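Local coordinates for protein RE68036p (Drosophila melanogaster, PDB 1SQH) that is of unknown function but may, like its family, transfer acyl groups to glycine, at residues A[125-130]-A[295-300]; A[151-156]-A[272-277]. All coordinates share one frame; numbering follows the deposited sequence.

Contact 1. Residues A[125-130]-A[295-300]; sequences TNVDLG and EWIKLV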
ATOM      1  N   THR A 125      -3.962   8.070  -2.604  1.00 21.89           N
ATOM      2  CA  THR A 125      -3.036   6.968  -2.914  1.00 21.62           C
ATOM      3  C   THR A 125      -3.286   6.234  -4.232  1.00 21.28           C
ATOM      4  O   THR A 125      -4.428   6.099  -4.687  1.00 20.69           O
ATOM      5  CB  THR A 125      -3.044   5.918  -1.775  1.00 21.34           C
ATOM      6  OG1 THR A 125      -4.335   5.295  -1.703  1.00 21.01           O
ATOM      7  CG2 THR A 125      -2.730   6.578  -0.436  1.00 19.06           C
ATOM      8  N   ASN A 126      -2.207   5.737  -4.828  1.00 20.38           N
ATOM      9  CA  ASN A 126      -2.274   4.998  -6.094  1.00 20.66           C
ATOM     10  C   ASN A 126      -3.244   5.584  -7.129  1.00 20.61           C
ATOM     11  O   ASN A 126      -4.099   4.873  -7.661  1.00 20.48           O
ATOM     12  CB  ASN A 126      -2.614   3.509  -5.835  1.00 17.69           C
ATOM     13  CG  ASN A 126      -3.742   3.318  -4.826  1.00 20.83           C
ATOM     14  OD1 ASN A 126      -3.528   3.382  -3.599  1.00 21.31           O
ATOM     15  ND2 ASN A 126      -4.953   3.089  -5.330  1.00 16.52           N
ATOM     16  N   VAL A 127      -3.083   6.872  -7.432  1.00 21.45           N
ATOM     17  CA  VAL A 127      -3.943   7.557  -8.398  1.00 21.02           C
ATOM     18  C   VAL A 127      -3.490   7.319  -9.827  1.00 21.42           C
ATOM     19  O   VAL A 127      -2.325   7.552 -10.160  1.00 21.58           O
ATOM     20  CB  VAL A 127      -3.960   9.091  -8.185  1.00 20.74           C
ATOM     21  CG1 VAL A 127      -5.047   9.712  -9.053  1.00 20.96           C
ATOM     22  CG2 VAL A 127      -4.166   9.424  -6.718  1.00 19.09           C
ATOM     23  N   ASP A 128      -4.421   6.864 -10.664  1.00 21.91           N
ATOM     24  CA  ASP A 128      -4.132   6.596 -12.071  1.00 26.21           C
ATOM     25  C   ASP A 128      -3.728   7.900 -12.752  1.00 28.07           C
ATOM     26  O   ASP A 128      -4.269   8.967 -12.439  1.00 28.90           O
ATOM     27  CB  ASP A 128      -5.369   6.021 -12.759  1.00 27.36           C
ATOM     28  CG  ASP A 128      -5.096   5.587 -14.178  1.00 30.37           C
ATOM     29  OD1 ASP A 128      -4.788   4.393 -14.391  1.00 29.86           O
ATOM     30  OD2 ASP A 128      -5.176   6.446 -15.082  1.00 32.23           O
ATOM     31  N   LEU A 129      -2.779   7.824 -13.678  1.00 28.43           N
ATOM     32  CA  LEU A 129      -2.317   9.022 -14.372  1.00 31.47           C
ATOM     33  C   LEU A 129      -3.444   9.791 -15.066  1.00 32.95           C
ATOM     34  O   LEU A 129      -3.343  11.000 -15.265  1.00 35.34           O
ATOM     35  CB  LEU A 129      -1.241   8.651 -15.395  1.00 32.00           C
ATOM     36  CG  LEU A 129       0.036   8.103 -14.754  1.00 35.06           C
ATOM     37  CD1 LEU A 129       1.014   7.645 -15.826  1.00 34.86           C
ATOM     38  CD2 LEU A 129       0.655   9.181 -13.873  1.00 35.48           C
ATOM     39  N   GLY A 130      -4.516   9.094 -15.422  1.00 32.46           N
ATOM     40  CA  GLY A 130      -5.614   9.752 -16.099  1.00 32.46           C
ATOM     41  C   GLY A 130      -6.564  10.497 -15.183  1.00 32.18           C
ATOM     42  O   GLY A 130      -7.473  11.179 -15.659  1.00 31.96           O
ATOM     43  N   GLU A 295       0.364   8.127  -9.075  1.00 25.17           N
ATOM     44  CA  GLU A 295       0.796   9.238  -8.246  1.00 27.37           C
ATOM     45  C   GLU A 295       0.204   9.133  -6.849  1.00 26.39           C
ATOM     46  O   GLU A 295      -0.868   8.566  -6.649  1.00 25.25           O
ATOM     47  CB  GLU A 295       0.412  10.591  -8.874  1.00 28.80           C
ATOM     48  CG  GLU A 295       1.479  11.170  -9.797  1.00 31.18           C
ATOM     49  CD  GLU A 295       1.102  12.529 -10.375  1.00 33.75           C
ATOM     50  OE1 GLU A 295       0.663  13.411  -9.612  1.00 37.16           O
ATOM     51  OE2 GLU A 295       1.256  12.725 -11.596  1.00 34.72           O
ATOM     52  N   TRP A 296       0.958   9.635  -5.881  1.00 25.93           N
ATOM     53  CA  TRP A 296       0.513   9.692  -4.500  1.00 25.76           C
ATOM     54  C   TRP A 296       0.390  11.202  -4.326  1.00 26.90           C
ATOM     55  O   TRP A 296       1.384  11.927  -4.402  1.00 26.03           O
ATOM     56  CB  TRP A 296       1.571   9.122  -3.570  1.00 23.24           C
ATOM     57  CG  TRP A 296       1.171   7.819  -2.944  1.00 23.78           C
ATOM     58  CD1 TRP A 296       0.812   7.614  -1.642  1.00 23.03           C
ATOM     59  CD2 TRP A 296       1.100   6.538  -3.589  1.00 21.28           C
ATOM     60  NE1 TRP A 296       0.525   6.284  -1.432  1.00 23.29           N
ATOM     61  CE2 TRP A 296       0.694   5.602  -2.611  1.00 22.71           C
ATOM     62  CE3 TRP A 296       1.340   6.090  -4.898  1.00 20.98           C
ATOM     63  CZ2 TRP A 296       0.523   4.234  -2.902  1.00 20.83           C
ATOM     64  CZ3 TRP A 296       1.167   4.721  -5.187  1.00 20.66           C
ATOM     65  CH2 TRP A 296       0.765   3.818  -4.188  1.00 19.12           C
ATOM     66  N   ILE A 297      -0.830  11.683  -4.136  1.00 26.44           N
ATOM     67  CA  ILE A 297      -1.036  13.116  -4.012  1.00 27.32           C
ATOM     68  C   ILE A 297      -1.364  13.536  -2.592  1.00 27.86           C
ATOM     69  O   ILE A 297      -2.474  13.306  -2.105  1.00 29.52           O
ATOM     70  CB  ILE A 297      -2.161  13.579  -4.943  1.00 27.09           C
ATOM     71  CG1 ILE A 297      -1.883  13.084  -6.370  1.00 27.61           C
ATOM     72  CG2 ILE A 297      -2.260  15.085  -4.912  1.00 27.40           C
ATOM     73  CD1 ILE A 297      -2.942  13.467  -7.393  1.00 24.84           C
ATOM     74  N   LYS A 298      -0.388  14.142  -1.927  1.00 26.76           N
ATOM     75  CA  LYS A 298      -0.577  14.611  -0.563  1.00 28.70           C
ATOM     76  C   LYS A 298      -1.088  16.051  -0.595  1.00 30.42           C
ATOM     77  O   LYS A 298      -0.412  16.946  -1.111  1.00 30.63           O
ATOM     78  CB  LYS A 298       0.751  14.533   0.195  1.00 27.88           C
ATOM     79  CG  LYS A 298       0.770  15.204   1.559  1.00 28.81           C
ATOM     80  CD  LYS A 298      -0.246  14.614   2.523  1.00 30.46           C
ATOM     81  CE  LYS A 298      -0.106  15.269   3.894  1.00 29.12           C
ATOM     82  NZ  LYS A 298      -1.233  14.961   4.817  1.00 27.17           N
ATOM     83  N   LEU A 299      -2.292  16.255  -0.067  1.00 32.00           N
ATOM     84  CA  LEU A 299      -2.902  17.584   0.003  1.00 33.56           C
ATOM     85  C   LEU A 299      -2.481  18.233   1.321  1.00 33.87           C
ATOM     86  O   LEU A 299      -2.608  17.618   2.381  1.00 34.42           O
ATOM     87  CB  LEU A 299      -4.429  17.468  -0.047  1.00 32.95           C
ATOM     88  CG  LEU A 299      -5.137  17.412  -1.408  1.00 31.86           C
ATOM     89  CD1 LEU A 299      -4.356  16.567  -2.378  1.00 32.49           C
ATOM     90  CD2 LEU A 299      -6.545  16.870  -1.224  1.00 31.91           C
ATOM     91  N   VAL A 300      -1.965  19.460   1.266  1.00 35.44           N
ATOM     92  CA  VAL A 300      -1.541  20.143   2.494  1.00 36.91           C
ATOM     93  C   VAL A 300      -2.741  20.773   3.199  1.00 36.30           C
ATOM     94  O   VAL A 300      -3.580  21.416   2.566  1.00 33.39           O
ATOM     95  CB  VAL A 300      -0.486  21.250   2.211  1.00 39.41           C
ATOM     96  CG1 VAL A 300       0.553  20.745   1.219  1.00 37.59           C
ATOM     97  CG2 VAL A 300      -1.162  22.511   1.699  1.00 41.26           C
TER
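V127 and E295 form an antiparallel hydrogen-bonded pair between strands 123-128 and 289-299. V127 N donates to E295 O (2.9 Å), and E295 N to V127 O (3.0 Å).

Beside this pair, one face of W296 receives the backbone of T125 and N126 on the facing strand: T125 CA sits 3.9 Å from the centroid of the five-membered ring in a CH-pi contact, and N126 N lies 3.3 Å above the plane, over the six-membered ring. T125 OG1 stands between its backbone N and carbonyl carbon (chi1 65°), which leaves CG2 beside the N, 3.4 Å from W296 NE1. A flat indole suits this site because it lies against the chain corner at N126, whose positive phi asparagine tolerates well.

Apolar contact continues on the face bearing V127 and E295. V127 CG2 approaches I297 CD1 at 4.3 Å, and both branched residues pack on helix 129-141. The E295 carboxylate meets that helix too, through an OE1 salt bridge with K136.

Polar side chains secure the bends. T125 OG1 stands 45° out of the N126 amide plane, 2.8 Å from N126 OD1, and its single proton must be shared or alternate between OD1 and V93 O; N126 ND2 bonds S94 OG in the adjoining strand. D128, a classic N-cap residue, accepts from G130 N through OD2 (2.8 Å) as helix 129-141 begins.

Strand 289-299, the chain's last, lies between 123-128 and 147-157, so the C-terminal FR47-like region completes the N-terminal sheet, consistent with two GNAT-like halves exchanging a strand.

Contact 2. Residues A[151-156]-A[272-277]; sequences QCFGMV and IVATNW
F153 has CG anti to its carbonyl carbon, beside the backbone N (chi1 -66°), and its ring takes A274 CB over one face, off centre toward the rim, with CZ 3.6 Å from that methyl. I272 CG1 stands between the backbone N and the carbonyl carbon (chi1 66°) and meets the terminal methyl CE of selenomethionine M155 at 3.3 Å, tighter than usual carbon contact. The two side chains cross at about a right angle, the M155 chain bending at chi2 and chi3.

Three backbone bonds zip the edge. F153 N donates to I272 O (2.8 Å) and I272 N to F153 O (3.2 Å), while A274 N reaches Q151 O (2.9 Å). Alanine suits its place because its short side chain fits over the phenyl face; K290 adds a cation-pi contact to F153, and I272 packs on L283 of helix 277-286.

V273 to N276 form a type I turn, and N276 caps the next helix through OD1 to S279 N. Paired with 147-157, strand 268-273 begins a strand-helix-strand unit continued by helix 277-286 and strand 289-299, consistent with the C-terminal part of a GNAT-like domain.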
ATOM      1  N   GLN A 151       5.532  10.770  -8.163  1.00 28.57           N
ATOM      2  CA  GLN A 151       5.340   9.619  -9.033  1.00 28.58           C
ATOM      3  C   GLN A 151       5.940   8.344  -8.446  1.00 27.71           C
ATOM      4  O   GLN A 151       7.073   8.330  -7.959  1.00 26.06           O
ATOM      5  CB  GLN A 151       5.959   9.897 -10.398  1.00 28.94           C
ATOM      6  CG  GLN A 151       5.393  11.132 -11.076  1.00 31.66           C
ATOM      7  CD  GLN A 151       4.904  10.858 -12.493  1.00 32.61           C
ATOM      8  OE1 GLN A 151       5.633  10.297 -13.327  1.00 35.85           O
ATOM      9  NE2 GLN A 151       3.670  11.258 -12.774  1.00 32.21           N
ATOM     10  N   CYS A 152       5.163   7.271  -8.500  1.00 27.10           N
ATOM     11  CA  CYS A 152       5.610   5.992  -7.979  1.00 24.99           C
ATOM     12  C   CYS A 152       5.503   4.906  -9.047  1.00 23.83           C
ATOM     13  O   CYS A 152       4.560   4.893  -9.840  1.00 21.89           O
ATOM     14  CB  CYS A 152       4.773   5.614  -6.757  1.00 24.77           C
ATOM     15  SG  CYS A 152       4.833   6.860  -5.445  1.00 27.53           S
ATOM     16  N   PHE A 153       6.491   4.015  -9.087  1.00 21.70           N
ATOM     17  CA  PHE A 153       6.457   2.921 -10.049  1.00 21.23           C
ATOM     18  C   PHE A 153       5.871   1.691  -9.368  1.00 20.45           C
ATOM     19  O   PHE A 153       6.249   1.352  -8.235  1.00 21.86           O
ATOM     20  CB  PHE A 153       7.862   2.554 -10.567  1.00 21.37           C
ATOM     21  CG  PHE A 153       8.530   3.629 -11.388  1.00 21.98           C
ATOM     22  CD1 PHE A 153       7.780   4.585 -12.076  1.00 22.63           C
ATOM     23  CD2 PHE A 153       9.924   3.667 -11.496  1.00 22.56           C
ATOM     24  CE1 PHE A 153       8.408   5.563 -12.858  1.00 21.69           C
ATOM     25  CE2 PHE A 153      10.563   4.638 -12.274  1.00 20.38           C
ATOM     26  CZ  PHE A 153       9.796   5.587 -12.954  1.00 21.99           C
ATOM     27  N   GLY A 154       4.932   1.046 -10.050  1.00 18.90           N
ATOM     28  CA  GLY A 154       4.349  -0.175  -9.534  1.00 19.59           C
ATOM     29  C   GLY A 154       5.156  -1.322 -10.139  1.00 19.84           C
ATOM     30  O   GLY A 154       4.963  -1.658 -11.315  1.00 19.18           O
HETATM   31  N   MSE A 155       6.065  -1.911  -9.359  1.00 20.03           N
HETATM   32  CA  MSE A 155       6.901  -3.021  -9.840  1.00 22.17           C
HETATM   33  C   MSE A 155       6.190  -4.351  -9.592  1.00 20.21           C
HETATM   34  O   MSE A 155       5.625  -4.560  -8.517  1.00 17.22           O
HETATM   35  CB  MSE A 155       8.263  -3.020  -9.135  1.00 25.26           C
HETATM   36  CG  MSE A 155       9.454  -2.891 -10.102  1.00 36.41           C
HETATM   37 SE   MSE A 155       9.447  -1.111 -10.870  1.00 36.54          SE
HETATM   38  CE  MSE A 155       8.935  -0.215  -9.230  1.00 41.51           C
ATOM     39  N   VAL A 156       6.230  -5.242 -10.587  1.00 19.36           N
ATOM     40  CA  VAL A 156       5.535  -6.535 -10.505  1.00 18.29           C
ATOM     41  C   VAL A 156       6.388  -7.775 -10.779  1.00 17.82           C
ATOM     42  O   VAL A 156       7.211  -7.800 -11.702  1.00 15.36           O
ATOM     43  CB  VAL A 156       4.319  -6.561 -11.478  1.00 18.95           C
ATOM     44  CG1 VAL A 156       3.582  -7.892 -11.386  1.00 17.84           C
ATOM     45  CG2 VAL A 156       3.371  -5.418 -11.158  1.00 16.93           C
ATOM     46  N   ILE A 272       7.565   2.098  -5.412  1.00 22.70           N
ATOM     47  CA  ILE A 272       8.770   2.868  -5.122  1.00 22.24           C
ATOM     48  C   ILE A 272       8.723   4.222  -5.809  1.00 23.77           C
ATOM     49  O   ILE A 272       8.140   4.363  -6.890  1.00 23.85           O
ATOM     50  CB  ILE A 272      10.069   2.139  -5.588  1.00 21.72           C
ATOM     51  CG1 ILE A 272      10.096   2.029  -7.107  1.00 21.05           C
ATOM     52  CG2 ILE A 272      10.168   0.767  -4.940  1.00 19.84           C
ATOM     53  CD1 ILE A 272      11.453   1.591  -7.679  1.00 22.98           C
ATOM     54  N   VAL A 273       9.338   5.215  -5.171  1.00 24.99           N
ATOM     55  CA  VAL A 273       9.407   6.564  -5.719  1.00 26.42           C
ATOM     56  C   VAL A 273      10.193   6.473  -7.018  1.00 25.20           C
ATOM     57  O   VAL A 273      11.200   5.779  -7.083  1.00 24.82           O
ATOM     58  CB  VAL A 273      10.109   7.515  -4.736  1.00 27.29           C
ATOM     59  CG1 VAL A 273      10.351   8.857  -5.395  1.00 32.22           C
ATOM     60  CG2 VAL A 273       9.241   7.693  -3.506  1.00 28.11           C
ATOM     61  N   ALA A 274       9.731   7.173  -8.048  1.00 25.32           N
ATOM     62  CA  ALA A 274      10.368   7.118  -9.362  1.00 27.46           C
ATOM     63  C   ALA A 274      11.854   7.445  -9.371  1.00 27.56           C
ATOM     64  O   ALA A 274      12.583   7.005 -10.257  1.00 27.67           O
ATOM     65  CB  ALA A 274       9.622   8.034 -10.346  1.00 27.76           C
ATOM     66  N   THR A 275      12.299   8.210  -8.383  1.00 28.08           N
ATOM     67  CA  THR A 275      13.693   8.604  -8.300  1.00 29.76           C
ATOM     68  C   THR A 275      14.523   7.638  -7.459  1.00 30.51           C
ATOM     69  O   THR A 275      15.731   7.813  -7.305  1.00 31.79           O
ATOM     70  CB  THR A 275      13.808  10.001  -7.701  1.00 29.67           C
ATOM     71  OG1 THR A 275      13.251   9.988  -6.386  1.00 31.17           O
ATOM     72  CG2 THR A 275      13.051  11.000  -8.541  1.00 30.20           C
ATOM     73  N   ASN A 276      13.880   6.618  -6.901  1.00 30.44           N
ATOM     74  CA  ASN A 276      14.610   5.644  -6.100  1.00 29.66           C
ATOM     75  C   ASN A 276      15.261   4.659  -7.081  1.00 30.70           C
ATOM     76  O   ASN A 276      14.905   3.471  -7.137  1.00 28.25           O
ATOM     77  CB  ASN A 276      13.654   4.906  -5.170  1.00 28.64           C
ATOM     78  CG  ASN A 276      14.376   4.182  -4.067  1.00 31.16           C
ATOM     79  OD1 ASN A 276      15.530   3.777  -4.228  1.00 33.69           O
ATOM     80  ND2 ASN A 276      13.706   4.004  -2.939  1.00 31.01           N
ATOM     81  N   TRP A 277      16.218   5.161  -7.857  1.00 31.52           N
ATOM     82  CA  TRP A 277      16.896   4.348  -8.859  1.00 32.01           C
ATOM     83  C   TRP A 277      17.496   3.066  -8.290  1.00 30.52           C
ATOM     84  O   TRP A 277      17.461   2.017  -8.938  1.00 27.72           O
ATOM     85  CB  TRP A 277      18.001   5.155  -9.547  1.00 33.71           C
ATOM     86  CG  TRP A 277      19.153   5.464  -8.647  1.00 38.08           C
ATOM     87  CD1 TRP A 277      19.318   6.577  -7.871  1.00 40.11           C
ATOM     88  CD2 TRP A 277      20.304   4.637  -8.414  1.00 39.72           C
ATOM     89  NE1 TRP A 277      20.504   6.498  -7.172  1.00 39.62           N
ATOM     90  CE2 TRP A 277      21.128   5.317  -7.486  1.00 40.81           C
ATOM     91  CE3 TRP A 277      20.718   3.386  -8.899  1.00 39.64           C
ATOM     92  CZ2 TRP A 277      22.347   4.785  -7.032  1.00 42.65           C
ATOM     93  CZ3 TRP A 277      21.932   2.856  -8.448  1.00 39.98           C
ATOM     94  CH2 TRP A 277      22.730   3.558  -7.524  1.00 41.58           C
TER

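Contacts 1 and 2 lie in one mixed sheet, where strands 289-299 and 147-157 are neighbours flanked by 123-128 and 268-273; contact 1 lies further inside the sheet, and contact 2 pairs its outermost strand at one end. Both are partly buried, and each joins a strand that runs into an N-capped helix to a partner distant in sequence. Their chemistry differs: polar and aromatic groups mix in contact 1, inside the sheet, whereas side-chain contacts at its margin in contact 2 are almost wholly apolar. They also touch: W296 packs on C152 SG, and E295 OE2 probably hydrogen-bonds Q151 NE2, 3.1 Å away, so the carboxylate, paired also with K136, joins helix 129-141 to strand 147-157.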